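Local coordinates for protein geranyltranstransferase (Thermotoga maritima, PDB 2FTZ) that probably catalyses the transfer of a geranyl group to isopentenyl diphosphate to form farnesyl diphosphate, at residues L33-E36 and A37-Y40. Numbering follows the deposited sequence.
Sequences LTEE and AMLY
Met38 lies back over the turn that precedes it, its N-H bonded to Thr34 O while its side chain packs against the same turn, a compact example of how successive turns of an alpha helix meet. Four i to i+4 backbone bonds join the two turns: Ala37 N to Leu33 O at 2.9 Å, Met38 N to Thr34 O at 3.1 Å, Leu39 N to Glu35 O at 3.0 Å and Tyr40 N to Glu36 O at 2.8 Å. The straightest is that of Met38, at 167° at the hydrogen.

Side-chain carbons of the later turn rest mainly on backbone oxygens of the earlier one, and Met38 does so along its length. Its CG sits beside its own backbone N (chi1 -64°), which brings that methylene to 3.3 Å from Thr34 O; the bend at chi3 then swings the terminal methyl CE back to 3.7 Å from Glu35 CA. Ala37 CB approaches Leu33 O at 3.5 Å, whereas Tyr40 touches the earlier turn through CB, 3.3 Å from Glu36 O, its ring being carried outward by a CG anti to the backbone N.

These turns open helix 33-43 of the all-helical polyprenyl synthetase fold. One flank, with Thr34, Ala37 and Met38, rests on helix 109-127, and the same region faces the second subunit, where Met38 packs on Tyr144 of that chain.

The polar ends find their partners outside these two turns. Both carboxylate oxygens of Glu35 accept backbone N-H groups of the segment leading into the helix, OE2 from Gly29 and OE1 from Trp30 and Leu32, which holds the group in place. Glu36 OE2 bonds to Tyr107 OH and Tyr40 OH to Pro101 O, while Thr34 OG1 is hydrogen-bonded to Glu155 OE2 of the second subunit, whose OE1 takes the Leu33 N-H.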
ATOM      1  N   LEU A  33       3.698 -11.251  15.504  1.00 23.05           N
ATOM      2  CA  LEU A  33       3.335 -10.027  16.226  1.00 24.89           C
ATOM      3  C   LEU A  33       2.722  -8.975  15.290  1.00 23.94           C
ATOM      4  O   LEU A  33       1.817  -8.265  15.674  1.00 21.33           O
ATOM      5  CB  LEU A  33       4.545  -9.382  16.889  1.00 25.98           C
ATOM      6  CG  LEU A  33       5.143 -10.029  18.117  1.00 34.88           C
ATOM      7  CD1 LEU A  33       6.276  -9.116  18.585  1.00 44.69           C
ATOM      8  CD2 LEU A  33       4.071 -10.164  19.205  1.00 40.21           C
ATOM      9  N   THR A  34       3.175  -8.933  14.043  1.00 21.00           N
ATOM     10  CA  THR A  34       2.642  -8.028  13.036  1.00 18.21           C
ATOM     11  C   THR A  34       1.149  -8.291  12.790  1.00 21.27           C
ATOM     12  O   THR A  34       0.368  -7.346  12.636  1.00 21.10           O
ATOM     13  CB  THR A  34       3.492  -8.077  11.731  1.00 20.56           C
ATOM     14  OG1 THR A  34       4.838  -7.703  12.044  1.00 23.99           O
ATOM     15  CG2 THR A  34       2.928  -7.118  10.652  1.00 21.38           C
ATOM     16  N   GLU A  35       0.765  -9.566  12.717  1.00 20.68           N
ATOM     17  CA  GLU A  35      -0.652  -9.957  12.567  1.00 21.29           C
ATOM     18  C   GLU A  35      -1.494  -9.520  13.764  1.00 18.97           C
ATOM     19  O   GLU A  35      -2.613  -8.965  13.610  1.00 21.15           O
ATOM     20  CB  GLU A  35      -0.742 -11.436  12.321  1.00 21.91           C
ATOM     21  CG  GLU A  35      -0.142 -11.971  11.006  1.00 21.93           C
ATOM     22  CD  GLU A  35      -0.267 -13.467  10.920  1.00 24.83           C
ATOM     23  OE1 GLU A  35       0.373 -14.152  11.758  1.00 21.15           O
ATOM     24  OE2 GLU A  35      -1.043 -13.973  10.053  1.00 24.67           O
ATOM     25  N   GLU A  36      -0.961  -9.781  14.950  1.00 21.56           N
ATOM     26  CA  GLU A  36      -1.607  -9.381  16.199  1.00 24.07           C
ATOM     27  C   GLU A  36      -1.804  -7.857  16.236  1.00 23.88           C
ATOM     28  O   GLU A  36      -2.841  -7.362  16.695  1.00 21.87           O
ATOM     29  CB  GLU A  36      -0.798  -9.850  17.407  1.00 26.35           C
ATOM     30  CG  GLU A  36      -1.515  -9.558  18.748  1.00 34.60           C
ATOM     31  CD  GLU A  36      -0.662  -9.863  19.962  1.00 34.27           C
ATOM     32  OE1 GLU A  36       0.125 -10.851  19.924  1.00 37.88           O
ATOM     33  OE2 GLU A  36      -0.794  -9.108  20.965  1.00 39.58           O
ATOM     34  N   ALA A  37      -0.798  -7.123  15.802  1.00 22.49           N
ATOM     35  CA  ALA A  37      -0.869  -5.665  15.779  1.00 23.22           C
ATOM     36  C   ALA A  37      -1.939  -5.114  14.828  1.00 23.50           C
ATOM     37  O   ALA A  37      -2.625  -4.134  15.142  1.00 21.49           O
ATOM     38  CB  ALA A  37       0.551  -5.053  15.401  1.00 21.03           C
ATOM     39  N   MET A  38      -2.030  -5.673  13.613  1.00 21.04           N
ATOM     40  CA  MET A  38      -3.103  -5.340  12.699  1.00 22.83           C
ATOM     41  C   MET A  38      -4.466  -5.579  13.282  1.00 22.92           C
ATOM     42  O   MET A  38      -5.336  -4.688  13.232  1.00 21.72           O
ATOM     43  CB  MET A  38      -2.963  -6.103  11.367  1.00 22.79           C
ATOM     44  CG  MET A  38      -1.729  -5.736  10.596  1.00 24.62           C
ATOM     45  SD  MET A  38      -1.759  -6.530   8.950  1.00 28.09           S
ATOM     46  CE  MET A  38      -1.370  -8.175   9.408  1.00 32.02           C
ATOM     47  N   LEU A  39      -4.661  -6.743  13.923  1.00 20.30           N
ATOM     48  CA  LEU A  39      -5.924  -7.033  14.547  1.00 21.36           C
ATOM     49  C   LEU A  39      -6.214  -6.059  15.719  1.00 21.85           C
ATOM     50  O   LEU A  39      -7.323  -5.577  15.878  1.00 24.65           O
ATOM     51  CB  LEU A  39      -5.884  -8.496  15.044  1.00 18.91           C
ATOM     52  CG  LEU A  39      -7.143  -9.023  15.749  1.00 21.62           C
ATOM     53  CD1 LEU A  39      -8.456  -8.874  14.890  1.00 22.36           C
ATOM     54  CD2 LEU A  39      -6.944 -10.494  16.156  1.00 24.92           C
ATOM     55  N   TYR A  40      -5.203  -5.791  16.531  1.00 22.55           N
ATOM     56  CA  TYR A  40      -5.334  -4.843  17.667  1.00 26.02           C
ATOM     57  C   TYR A  40      -5.843  -3.493  17.187  1.00 24.97           C
ATOM     58  O   TYR A  40      -6.862  -2.948  17.671  1.00 24.50           O
ATOM     59  CB  TYR A  40      -3.968  -4.691  18.330  1.00 26.35           C
ATOM     60  CG  TYR A  40      -3.885  -3.598  19.398  1.00 33.88           C
ATOM     61  CD1 TYR A  40      -4.303  -3.851  20.699  1.00 36.69           C
ATOM     62  CD2 TYR A  40      -3.348  -2.346  19.114  1.00 27.08           C
ATOM     63  CE1 TYR A  40      -4.205  -2.868  21.706  1.00 39.45           C
ATOM     64  CE2 TYR A  40      -3.249  -1.322  20.117  1.00 31.61           C
ATOM     65  CZ  TYR A  40      -3.677  -1.615  21.421  1.00 33.02           C
ATOM     66  OH  TYR A  40      -3.614  -0.675  22.456  1.00 33.82           O
TER